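Local structure of mandelate racemase/muconate lactonizing enzyme-like protein (Roseovarius sp. TM1035, 3RCY) at residues H137-P142 against A147-E152; G315-A320 against A345-S350; F214-A219 against M246-R251; A299-Y304 against I329-M334. The protein probably acts as a magnesium-dependent isomerase or related enzyme of the mandelate racemase branch of the enolase superfamily, although its natural reaction is not established. All blocks are in the same frame, centred on the assembly; numbering follows the deposited sequence.

How the interactions relate
The four contacts illustrate how a barrel enzyme is tied together by local packing at several separate places. Interactions 1 and 2 involve no other chain, whereas interactions 3 and 4 each reach neighbouring subunits. Interactions 2 and 3 lie on opposite sides of the chain's centre, about 36 Å apart between centres. The segments of interactions 2 and 4 alternate along the chain, and their nearest atoms come within about 8 Å. Interaction 1 stands apart at the surface, about 16 Å from interactions 3 and 4 between nearest atoms. No segment contains the magnesium ligands E235 and E261 or a ribofuranose-pocket residue; the T216 side chain is about 12 Å from a bound ribofuranose.

Interaction 1 (H137-P142 against A147-E152); sequences HHPITP and ADMAAE
With CG beside its own backbone N (chi1 -69°), H138 lays its ring along the side chain of M149, while E152, similarly turned at chi1 (-71°) and extended beyond CG, brings its carboxylate to the edge of that ring. OE1 of E152 is the shared acceptor. H138 NE2 donates to it over 2.7 Å, nearly in the plane of the ring and with a fairly straight N-H (162°), and the imidazole and carboxylate are nearly coplanar. H137 NE2 adds a second, more bent bond of 2.9 Å to the same OE1, arriving on the syn side and out of the carboxylate plane. Two donors on one oxygen are likely to stabilise its negative charge.

M149 lies over one face of the H138 ring: its CB makes a CH-pi contact 3.7 Å from the centroid, and its SD approaches more obliquely. The methionine then runs on to P139, where SD meets CD at 4.0 Å. ND1 of H138 bonds to L135 N, so both ring nitrogens are engaged and the ring's rotation is fixed. A leucine in place of H138 would probably leave E152 OE1 with one donor fewer and L135 N without its acceptor.

The arrangement is two His-carboxylate hydrogen bonds converging on one oxygen at the first turns of helix 147-159, in the beta-alpha-beta connection from barrel strand 126-131 to the parallel strand 164-167.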
loop_
_atom_site.group_PDB
_atom_site.type_symbol
_atom_site.label_atom_id
_atom_site.label_comp_id
_atom_site.label_asym_id
_atom_site.label_seq_id
_atom_site.Cartn_x
_atom_site.Cartn_y
_atom_site.Cartn_z
ATOM N N HIS A 137 53.916 10.238 2.421
ATOM C CA HIS A 137 54.704 9.153 1.813
ATOM C C HIS A 137 53.889 8.273 0.851
ATOM O O HIS A 137 54.443 7.383 0.203
ATOM C CB HIS A 137 55.338 8.286 2.899
ATOM C CG HIS A 137 54.344 7.483 3.682
ATOM N ND1 HIS A 137 53.348 8.067 4.436
ATOM C CD2 HIS A 137 54.188 6.144 3.821
ATOM C CE1 HIS A 137 52.625 7.121 5.009
ATOM N NE2 HIS A 137 53.115 5.946 4.653
ATOM N N HIS A 138 52.581 8.519 0.767
ATOM C CA HIS A 138 51.704 7.748 -0.113
ATOM C C HIS A 138 51.750 8.290 -1.536
ATOM O O HIS A 138 51.454 9.469 -1.749
ATOM C CB HIS A 138 50.247 7.818 0.361
ATOM C CG HIS A 138 49.978 7.105 1.648
ATOM N ND1 HIS A 138 48.944 7.461 2.489
ATOM C CD2 HIS A 138 50.599 6.056 2.238
ATOM C CE1 HIS A 138 48.934 6.655 3.536
ATOM N NE2 HIS A 138 49.927 5.792 3.406
ATOM N N PRO A 139 52.083 7.434 -2.521
ATOM C CA PRO A 139 51.871 7.866 -3.912
ATOM C C PRO A 139 50.370 8.067 -4.141
ATOM O O PRO A 139 49.564 7.193 -3.783
ATOM C CB PRO A 139 52.400 6.686 -4.743
ATOM C CG PRO A 139 53.197 5.834 -3.785
ATOM C CD PRO A 139 52.580 6.048 -2.435
ATOM N N ILE A 140 50.007 9.218 -4.705
ATOM C CA ILE A 140 48.613 9.649 -4.823
ATOM C C ILE A 140 47.721 8.653 -5.580
ATOM O O ILE A 140 46.695 8.210 -5.056
ATOM C CB ILE A 140 48.501 11.065 -5.476
ATOM C CG1 ILE A 140 49.423 12.083 -4.783
ATOM C CG2 ILE A 140 47.040 11.549 -5.513
ATOM C CD1 ILE A 140 49.008 12.471 -3.369
ATOM N N THR A 141 48.108 8.300 -6.805
ATOM C CA THR A 141 47.275 7.424 -7.635
ATOM C C THR A 141 47.083 6.018 -7.034
ATOM O O THR A 141 45.940 5.584 -6.883
ATOM C CB THR A 141 47.754 7.393 -9.120
ATOM O OG1 THR A 141 47.678 8.718 -9.661
ATOM C CG2 THR A 141 46.881 6.464 -9.969
ATOM N N PRO A 142 48.180 5.325 -6.647
ATOM C CA PRO A 142 48.011 4.027 -5.965
ATOM C C PRO A 142 47.202 4.097 -4.660
ATOM O O PRO A 142 46.522 3.126 -4.304
ATOM C CB PRO A 142 49.452 3.595 -5.665
ATOM C CG PRO A 142 50.269 4.290 -6.692
ATOM C CD PRO A 142 49.606 5.623 -6.883
ATOM N N ALA A 147 44.149 -0.496 0.359
ATOM C CA ALA A 147 43.556 -0.624 1.698
ATOM C C ALA A 147 44.588 -0.359 2.789
ATOM O O ALA A 147 44.294 0.314 3.773
ATOM C CB ALA A 147 42.912 -1.997 1.885
ATOM N N ASP A 148 45.798 -0.886 2.599
ATOM C CA ASP A 148 46.918 -0.650 3.512
ATOM C C ASP A 148 47.173 0.840 3.757
ATOM O O ASP A 148 47.264 1.269 4.908
ATOM C CB ASP A 148 48.193 -1.346 3.006
ATOM C CG ASP A 148 48.194 -2.849 3.279
ATOM O OD1 ASP A 148 47.261 -3.357 3.928
ATOM O OD2 ASP A 148 49.146 -3.535 2.854
ATOM N N MET A 149 47.274 1.621 2.681
ATOM C CA MET A 149 47.508 3.063 2.796
ATOM C C MET A 149 46.317 3.790 3.415
ATOM O O MET A 149 46.495 4.656 4.266
ATOM C CB MET A 149 47.865 3.680 1.443
ATOM C CG MET A 149 49.219 3.227 0.874
ATOM S SD MET A 149 49.598 4.083 -0.671
ATOM C CE MET A 149 50.428 2.766 -1.567
ATOM N N ALA A 150 45.105 3.427 2.994
ATOM C CA ALA A 150 43.899 3.984 3.594
ATOM C C ALA A 150 43.877 3.751 5.110
ATOM O O ALA A 150 43.558 4.660 5.866
ATOM C CB ALA A 150 42.646 3.404 2.933
ATOM N N ALA A 151 44.230 2.542 5.547
ATOM C CA ALA A 151 44.269 2.242 6.976
ATOM C C ALA A 151 45.276 3.126 7.729
ATOM O O ALA A 151 45.002 3.542 8.853
ATOM C CB ALA A 151 44.538 0.758 7.222
ATOM N N GLU A 152 46.421 3.422 7.105
ATOM C CA GLU A 152 47.389 4.367 7.686
ATOM C C GLU A 152 46.795 5.773 7.845
ATOM O O GLU A 152 46.978 6.424 8.884
ATOM C CB GLU A 152 48.677 4.430 6.852
ATOM C CG GLU A 152 49.542 3.188 6.952
ATOM C CD GLU A 152 50.889 3.341 6.254
ATOM O OE1 GLU A 152 50.989 4.101 5.263
ATOM O OE2 GLU A 152 51.849 2.690 6.702
#

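Interaction 2 (G315-A320 against A345-S350); sequences GPVEWA and ALIKGS
The ring of P316 is the bump of this contact, and the hollow that receives it is formed by L346, which closes helix 341-346, and I347 just after it. CG of the proline sits between them, 3.8 Å from I347 CG2 and equally far from CD2 of L346. From this point the ring spreads both ways. Its CD edge continues along the leucine branch, whereas its CB edge lies against the isoleucine, 3.9 Å from I347 CD1. The ring runs across the leucine side chain but alongside the isoleucine, the two heading opposite ways; CG1, CG2 and CD1 of I347 all lie against it. That surface owes its shape to chi1 of I347 (61°), which tucks CG1 between the backbone N and the carbonyl carbon and sets CG2 beside the backbone N. V317 closes the margin more loosely, its CG2 4.4 Å from I347 CG2.

No hydrogen bond joins the two segments; the fit is wholly apolar and buried. Local bonds probably hold the hollow in shape. K348, at positive phi, is the C-prime residue of a Schellman motif that ends the helix. It also sits within the type I' turn from I347 to S350, whose I347 O accepts from both S350 N and S350 OG.

Helix 316-327 starts here with G315 as its N-cap, and E40, from strand 36-41, accepts from G315 N and E318 N. W24 of strand 24-31 touches both P316 and L346, L26 touches V317, and helix 372-376 packs on L346, joining the barrel to the N-terminal sheet.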
loop_
_atom_site.group_PDB
_atom_site.type_symbol
_atom_site.label_atom_id
_atom_site.label_comp_id
_atom_site.label_asym_id
_atom_site.label_seq_id
_atom_site.Cartn_x
_atom_site.Cartn_y
_atom_site.Cartn_z
ATOM N N GLY A 315 34.940 24.876 -0.976
ATOM C CA GLY A 315 35.770 25.770 -0.172
ATOM C C GLY A 315 35.263 26.021 1.236
ATOM O O GLY A 315 34.206 25.508 1.631
ATOM N N PRO A 316 36.026 26.814 2.009
ATOM C CA PRO A 316 35.759 27.070 3.422
ATOM C C PRO A 316 34.586 28.023 3.668
ATOM O O PRO A 316 34.120 28.138 4.803
ATOM C CB PRO A 316 37.064 27.713 3.901
ATOM C CG PRO A 316 37.615 28.383 2.671
ATOM C CD PRO A 316 37.282 27.446 1.559
ATOM N N VAL A 317 34.138 28.717 2.626
ATOM C CA VAL A 317 32.988 29.615 2.744
ATOM C C VAL A 317 31.706 28.792 2.829
ATOM O O VAL A 317 30.887 29.005 3.723
ATOM C CB VAL A 317 32.911 30.653 1.577
ATOM C CG1 VAL A 317 31.602 31.438 1.636
ATOM C CG2 VAL A 317 34.098 31.618 1.638
ATOM N N GLU A 318 31.534 27.837 1.914
ATOM C CA GLU A 318 30.403 26.923 2.034
ATOM C C GLU A 318 30.477 26.156 3.356
ATOM O O GLU A 318 29.460 25.915 3.996
ATOM C CB GLU A 318 30.320 25.945 0.862
ATOM C CG GLU A 318 28.967 25.245 0.821
ATOM C CD GLU A 318 28.958 23.981 -0.010
ATOM O OE1 GLU A 318 29.892 23.152 0.125
ATOM O OE2 GLU A 318 27.996 23.802 -0.781
ATOM N N TRP A 319 31.690 25.800 3.773
ATOM C CA TRP A 319 31.876 25.096 5.038
ATOM C C TRP A 319 31.432 25.935 6.236
ATOM O O TRP A 319 30.866 25.401 7.181
ATOM C CB TRP A 319 33.329 24.662 5.202
ATOM C CG TRP A 319 33.570 23.800 6.395
ATOM C CD1 TRP A 319 32.997 22.581 6.669
ATOM C CD2 TRP A 319 34.454 24.078 7.480
ATOM N NE1 TRP A 319 33.475 22.091 7.860
ATOM C CE2 TRP A 319 34.373 22.986 8.378
ATOM C CE3 TRP A 319 35.310 25.146 7.786
ATOM C CZ2 TRP A 319 35.120 22.931 9.558
ATOM C CZ3 TRP A 319 36.048 25.092 8.967
ATOM C CH2 TRP A 319 35.950 23.991 9.833
ATOM N N ALA A 320 31.698 27.242 6.202
ATOM C CA ALA A 320 31.231 28.139 7.266
ATOM C C ALA A 320 29.703 28.149 7.354
ATOM O O ALA A 320 29.143 28.123 8.455
ATOM C CB ALA A 320 31.771 29.554 7.079
ATOM N N ALA A 345 43.836 29.196 4.939
ATOM C CA ALA A 345 44.304 30.539 4.597
ATOM C C ALA A 345 43.215 31.415 3.972
ATOM O O ALA A 345 43.173 32.629 4.209
ATOM C CB ALA A 345 45.536 30.465 3.680
ATOM N N LEU A 346 42.335 30.804 3.180
ATOM C CA LEU A 346 41.262 31.545 2.501
ATOM C C LEU A 346 40.292 32.220 3.476
ATOM O O LEU A 346 39.754 33.288 3.181
ATOM C CB LEU A 346 40.500 30.637 1.532
ATOM C CG LEU A 346 39.502 31.298 0.577
ATOM C CD1 LEU A 346 40.136 32.458 -0.220
ATOM C CD2 LEU A 346 38.899 30.255 -0.364
ATOM N N ILE A 347 40.064 31.601 4.632
ATOM C CA ILE A 347 39.275 32.257 5.677
ATOM C C ILE A 347 40.111 32.675 6.892
ATOM O O ILE A 347 39.567 32.917 7.975
ATOM C CB ILE A 347 38.025 31.437 6.097
ATOM C CG1 ILE A 347 38.420 30.060 6.665
ATOM C CG2 ILE A 347 37.027 31.355 4.918
ATOM C CD1 ILE A 347 37.284 29.349 7.434
ATOM N N LYS A 348 41.425 32.775 6.690
ATOM C CA LYS A 348 42.382 33.227 7.714
ATOM C C LYS A 348 42.237 32.490 9.056
ATOM O O LYS A 348 42.286 33.102 10.121
ATOM C CB LYS A 348 42.314 34.756 7.898
ATOM C CG LYS A 348 42.496 35.551 6.603
ATOM C CD LYS A 348 42.687 37.044 6.848
ATOM C CE LYS A 348 42.836 37.795 5.522
ATOM N NZ LYS A 348 42.939 39.274 5.706
ATOM N N GLY A 349 42.056 31.172 8.988
ATOM C CA GLY A 349 41.932 30.336 10.189
ATOM C C GLY A 349 40.758 30.643 11.106
ATOM O O GLY A 349 40.792 30.300 12.291
ATOM N N SER A 350 39.718 31.263 10.547
ATOM C CA SER A 350 38.573 31.781 11.304
ATOM C C SER A 350 37.765 30.691 11.998
ATOM O O SER A 350 37.256 30.907 13.094
ATOM C CB SER A 350 37.637 32.576 10.381
ATOM O OG SER A 350 38.215 33.816 10.028
#

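Interaction 3 (F214-A219 against M246-R251); sequences FTTAGA and MAQVAR
T216 turns its two branches to different partners: the methyl CG2 goes into the apolar seam with Q248 and V249, and the hydroxyl OG1 goes to a water. The methyl stands anti to the backbone N, which points it toward the other helix, 3.7 Å from Q248 CB and 3.8 Å from V249 CG2. The threonine stands roughly perpendicular to the glutamine chain, touching its first carbon, and meets the valine at a slant. V249 has CG1 anti to its backbone N (chi1 179°), and the other methyl, CG2, is then placed to serve two residues, since A219 CB also lies 3.8 Å from it. T216 and A219, one helical turn apart, thus clasp a single valine branch.

Polar ends meet only through solvent. One water lies 2.7 Å from T216 OG1 and donates to Q248 OE1, so the amide oxygen is tied to the hydroxyl without a direct bond. The turn carrying T216 is secured by T215, the N-cap residue, whose OG1 accepts from G218 N at 3.0 Å.

Helix 216-226 follows strand 205-208 and helix 243-252 follows strand 233-235, so the contact joins consecutive outer helices of the barrel. M246 leans from the second helix onto strand 257-259, A219 O bonds to Y234 OH, and N305 of a second subunit bonds to F214 O and packs on T216.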
loop_
_atom_site.group_PDB
_atom_site.type_symbol
_atom_site.label_atom_id
_atom_site.label_comp_id
_atom_site.label_asym_id
_atom_site.label_seq_id
_atom_site.Cartn_x
_atom_site.Cartn_y
_atom_site.Cartn_z
ATOM N N PHE A 214 26.163 2.701 -8.873
ATOM C CA PHE A 214 25.574 1.373 -9.027
ATOM C C PHE A 214 24.104 1.292 -9.396
ATOM O O PHE A 214 23.311 2.183 -9.098
ATOM C CB PHE A 214 25.843 0.550 -7.761
ATOM C CG PHE A 214 27.296 0.452 -7.434
ATOM C CD1 PHE A 214 28.176 -0.168 -8.325
ATOM C CD2 PHE A 214 27.802 1.017 -6.267
ATOM C CE1 PHE A 214 29.537 -0.236 -8.052
ATOM C CE2 PHE A 214 29.163 0.948 -5.986
ATOM C CZ PHE A 214 30.028 0.315 -6.876
ATOM N N THR A 215 23.764 0.189 -10.051
ATOM C CA THR A 215 22.377 -0.210 -10.207
ATOM C C THR A 215 21.891 -0.584 -8.813
ATOM O O THR A 215 22.694 -0.813 -7.918
ATOM C CB THR A 215 22.246 -1.425 -11.137
ATOM O OG1 THR A 215 23.044 -2.496 -10.630
ATOM C CG2 THR A 215 22.715 -1.070 -12.544
ATOM N N THR A 216 20.578 -0.647 -8.639
ATOM C CA THR A 216 19.981 -1.084 -7.382
ATOM C C THR A 216 20.526 -2.458 -6.998
ATOM O O THR A 216 20.963 -2.678 -5.861
ATOM C CB THR A 216 18.453 -1.145 -7.525
ATOM O OG1 THR A 216 17.994 0.080 -8.111
ATOM C CG2 THR A 216 17.777 -1.342 -6.166
ATOM N N ALA A 217 20.512 -3.368 -7.969
ATOM C CA ALA A 217 21.036 -4.722 -7.805
ATOM C C ALA A 217 22.492 -4.712 -7.333
ATOM O O ALA A 217 22.859 -5.420 -6.384
ATOM C CB ALA A 217 20.918 -5.475 -9.120
ATOM N N GLY A 218 23.310 -3.903 -8.002
ATOM C CA GLY A 218 24.726 -3.766 -7.683
ATOM C C GLY A 218 24.977 -3.191 -6.307
ATOM O O GLY A 218 25.846 -3.681 -5.578
ATOM N N ALA A 219 24.205 -2.165 -5.949
ATOM C CA ALA A 219 24.319 -1.509 -4.644
ATOM C C ALA A 219 23.977 -2.453 -3.501
ATOM O O ALA A 219 24.581 -2.383 -2.428
ATOM C CB ALA A 219 23.429 -0.275 -4.582
ATOM N N MET A 246 16.595 4.040 -4.677
ATOM C CA MET A 246 17.379 4.183 -3.457
ATOM C C MET A 246 16.669 3.594 -2.238
ATOM O O MET A 246 17.318 3.002 -1.366
ATOM C CB MET A 246 17.779 5.639 -3.204
ATOM C CG MET A 246 18.857 5.754 -2.124
ATOM S SD MET A 246 19.432 7.431 -1.869
ATOM C CE MET A 246 20.507 7.613 -3.305
ATOM N N ALA A 247 15.345 3.744 -2.183
ATOM C CA ALA A 247 14.561 3.154 -1.101
ATOM C C ALA A 247 14.635 1.631 -1.152
ATOM O O ALA A 247 14.622 0.980 -0.109
ATOM C CB ALA A 247 13.115 3.630 -1.150
ATOM N N GLN A 248 14.710 1.070 -2.364
ATOM C CA GLN A 248 14.910 -0.369 -2.519
ATOM C C GLN A 248 16.227 -0.822 -1.896
ATOM O O GLN A 248 16.263 -1.840 -1.193
ATOM C CB GLN A 248 14.860 -0.785 -3.983
ATOM C CG GLN A 248 13.466 -0.865 -4.577
ATOM C CD GLN A 248 13.508 -1.219 -6.048
ATOM O OE1 GLN A 248 13.819 -0.379 -6.899
ATOM N NE2 GLN A 248 13.206 -2.475 -6.358
ATOM N N VAL A 249 17.305 -0.076 -2.159
ATOM C CA VAL A 249 18.597 -0.359 -1.527
ATOM C C VAL A 249 18.466 -0.241 0.003
ATOM O O VAL A 249 18.890 -1.139 0.742
ATOM C CB VAL A 249 19.723 0.568 -2.051
ATOM C CG1 VAL A 249 21.042 0.253 -1.355
ATOM C CG2 VAL A 249 19.878 0.428 -3.559
ATOM N N ALA A 250 17.854 0.848 0.464
ATOM C CA ALA A 250 17.701 1.098 1.894
ATOM C C ALA A 250 16.992 -0.050 2.622
ATOM O O ALA A 250 17.397 -0.425 3.719
ATOM C CB ALA A 250 16.985 2.426 2.138
ATOM N N ARG A 251 15.953 -0.609 2.000
ATOM C CA ARG A 251 15.199 -1.724 2.601
ATOM C C ARG A 251 15.964 -3.052 2.578
ATOM O O ARG A 251 15.718 -3.922 3.412
ATOM C CB ARG A 251 13.852 -1.914 1.889
ATOM C CG ARG A 251 12.832 -0.800 2.143
ATOM C CD ARG A 251 11.449 -1.180 1.613
ATOM N NE ARG A 251 11.410 -1.314 0.154
ATOM C CZ ARG A 251 11.150 -0.311 -0.687
ATOM N NH1 ARG A 251 10.924 0.916 -0.219
ATOM N NH2 ARG A 251 11.127 -0.530 -1.994
HETATM O O HOH W 1 15.515 -0.518 -8.892
#

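Interaction 4 (A299-Y304 against I329-M334); sequences AMAEVY and IPNILM
At the C-terminal end of helix 290-302, one of the outer helices of the barrel, E302 and A301 meet P330 and N331 of the loop that leads from helix 316-327 to strand 335-336. The amide of N331 is pressed against the helix: its CG lies 3.5 Å from E302 CG, and its ND2 is 3.4 Å from A301 CB. N331 takes chi1 near 58°, which folds the amide in between its own backbone N and carbonyl carbon and aims it at the last turn. There ND2 bonds to A298 O and to A306 O, and in this way the loop side chain spans the helix end and the chain that leaves it. ND2 also comes near E302 N, but both are donors and no bond forms.

The glutamate chain runs crosswise to N331, with carboxylate and amide planes 45° apart. Its OE1 rests on the proline ring, 3.6 Å from P330 CG. OE2 accepts from a water at 2.7 Å, and that water also donates to N331 OD1 at 2.9 Å, bridging the two side chains. The main charge partner of OE2 lies elsewhere, in a salt bridge to K296 of a third subunit. Were E302 an alanine, K296 of that subunit would probably lose this carboxylate and the water would be held from N331 alone.

The result is a loop asparagine bound to main-chain carbonyls at a helix C-terminus, close to where E302 reaches the third subunit, on the outer layer of an enolase-type barrel.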
loop_
_atom_site.group_PDB
_atom_site.type_symbol
_atom_site.label_atom_id
_atom_site.label_comp_id
_atom_site.label_asym_id
_atom_site.label_seq_id
_atom_site.Cartn_x
_atom_site.Cartn_y
_atom_site.Cartn_z
ATOM N N ALA A 299 14.070 20.391 9.548
ATOM C CA ALA A 299 12.824 20.191 10.304
ATOM C C ALA A 299 12.038 18.991 9.782
ATOM O O ALA A 299 11.458 18.233 10.567
ATOM C CB ALA A 299 11.964 21.442 10.268
ATOM N N MET A 300 12.012 18.826 8.460
ATOM C CA MET A 300 11.429 17.631 7.845
ATOM C C MET A 300 12.128 16.353 8.312
ATOM O O MET A 300 11.466 15.375 8.688
ATOM C CB MET A 300 11.470 17.741 6.320
ATOM C CG MET A 300 10.519 18.788 5.802
ATOM S SD MET A 300 10.924 19.329 4.146
ATOM C CE MET A 300 10.097 20.920 4.171
ATOM N N ALA A 301 13.459 16.363 8.307
ATOM C CA ALA A 301 14.217 15.221 8.831
ATOM C C ALA A 301 13.856 14.885 10.287
ATOM O O ALA A 301 13.784 13.703 10.655
ATOM C CB ALA A 301 15.714 15.457 8.680
ATOM N N GLU A 302 13.628 15.916 11.105
ATOM C CA GLU A 302 13.209 15.715 12.497
ATOM C C GLU A 302 11.989 14.815 12.627
ATOM O O GLU A 302 11.978 13.925 13.479
ATOM C CB GLU A 302 12.922 17.037 13.212
ATOM C CG GLU A 302 14.142 17.866 13.582
ATOM C CD GLU A 302 13.772 18.971 14.556
ATOM O OE1 GLU A 302 13.479 18.647 15.727
ATOM O OE2 GLU A 302 13.749 20.152 14.155
ATOM N N VAL A 303 10.967 15.041 11.795
ATOM C CA VAL A 303 9.726 14.254 11.890
ATOM C C VAL A 303 9.814 12.872 11.229
ATOM O O VAL A 303 8.829 12.123 11.196
ATOM C CB VAL A 303 8.471 15.026 11.405
ATOM C CG1 VAL A 303 8.275 16.282 12.255
ATOM C CG2 VAL A 303 8.554 15.372 9.917
ATOM N N TYR A 304 10.995 12.548 10.711
ATOM C CA TYR A 304 11.307 11.188 10.271
ATOM C C TYR A 304 12.356 10.553 11.177
ATOM O O TYR A 304 12.838 9.468 10.877
ATOM C CB TYR A 304 11.785 11.173 8.809
ATOM C CG TYR A 304 10.646 11.343 7.835
ATOM C CD1 TYR A 304 10.169 12.609 7.520
ATOM C CD2 TYR A 304 10.007 10.233 7.278
ATOM C CE1 TYR A 304 9.092 12.779 6.651
ATOM C CE2 TYR A 304 8.926 10.388 6.401
ATOM C CZ TYR A 304 8.476 11.665 6.094
ATOM O OH TYR A 304 7.419 11.849 5.224
ATOM N N ILE A 329 20.737 23.223 14.679
ATOM C CA ILE A 329 19.754 22.137 14.550
ATOM C C ILE A 329 19.937 21.037 15.598
ATOM O O ILE A 329 21.065 20.680 15.937
ATOM C CB ILE A 329 19.730 21.534 13.121
ATOM C CG1 ILE A 329 21.079 20.873 12.784
ATOM C CG2 ILE A 329 19.323 22.624 12.087
ATOM C CD1 ILE A 329 21.062 20.019 11.529
ATOM N N PRO A 330 18.823 20.508 16.131
ATOM C CA PRO A 330 18.957 19.430 17.105
ATOM C C PRO A 330 19.344 18.104 16.458
ATOM O O PRO A 330 19.969 17.271 17.108
ATOM C CB PRO A 330 17.559 19.350 17.748
ATOM C CG PRO A 330 16.635 19.924 16.748
ATOM C CD PRO A 330 17.423 20.965 15.986
ATOM N N ASN A 331 19.024 17.934 15.177
ATOM C CA ASN A 331 19.276 16.668 14.478
ATOM C C ASN A 331 20.525 16.672 13.582
ATOM O O ASN A 331 20.492 16.210 12.437
ATOM C CB ASN A 331 18.015 16.199 13.711
ATOM C CG ASN A 331 17.515 17.230 12.689
ATOM O OD1 ASN A 331 17.670 18.430 12.869
ATOM N ND2 ASN A 331 16.886 16.750 11.630
ATOM N N ILE A 332 21.621 17.206 14.103
ATOM C CA ILE A 332 22.918 17.159 13.411
ATOM C C ILE A 332 23.588 15.821 13.686
ATOM O O ILE A 332 23.628 15.371 14.834
ATOM C CB ILE A 332 23.874 18.324 13.850
ATOM C CG1 ILE A 332 25.187 18.308 13.048
ATOM C CG2 ILE A 332 24.209 18.240 15.344
ATOM C CD1 ILE A 332 25.018 18.493 11.542
ATOM N N LEU A 333 24.118 15.186 12.640
ATOM C CA LEU A 333 24.964 14.003 12.818
ATOM C C LEU A 333 26.439 14.418 12.855
ATOM O O LEU A 333 27.100 14.270 13.877
ATOM C CB LEU A 333 24.714 12.965 11.711
ATOM C CG LEU A 333 25.601 11.707 11.655
ATOM C CD1 LEU A 333 25.673 10.934 13.001
ATOM C CD2 LEU A 333 25.094 10.809 10.553
ATOM N N MET A 334 26.945 14.939 11.738
ATOM C CA MET A 334 28.334 15.391 11.651
ATOM C C MET A 334 28.540 16.303 10.434
ATOM O O MET A 334 27.698 16.326 9.530
ATOM C CB MET A 334 29.296 14.190 11.608
ATOM C CG MET A 334 29.038 13.198 10.463
ATOM S SD MET A 334 30.126 11.753 10.513
ATOM C CE MET A 334 29.393 10.764 11.818
HETATM O O HOH W 2 15.877 20.757 12.689
#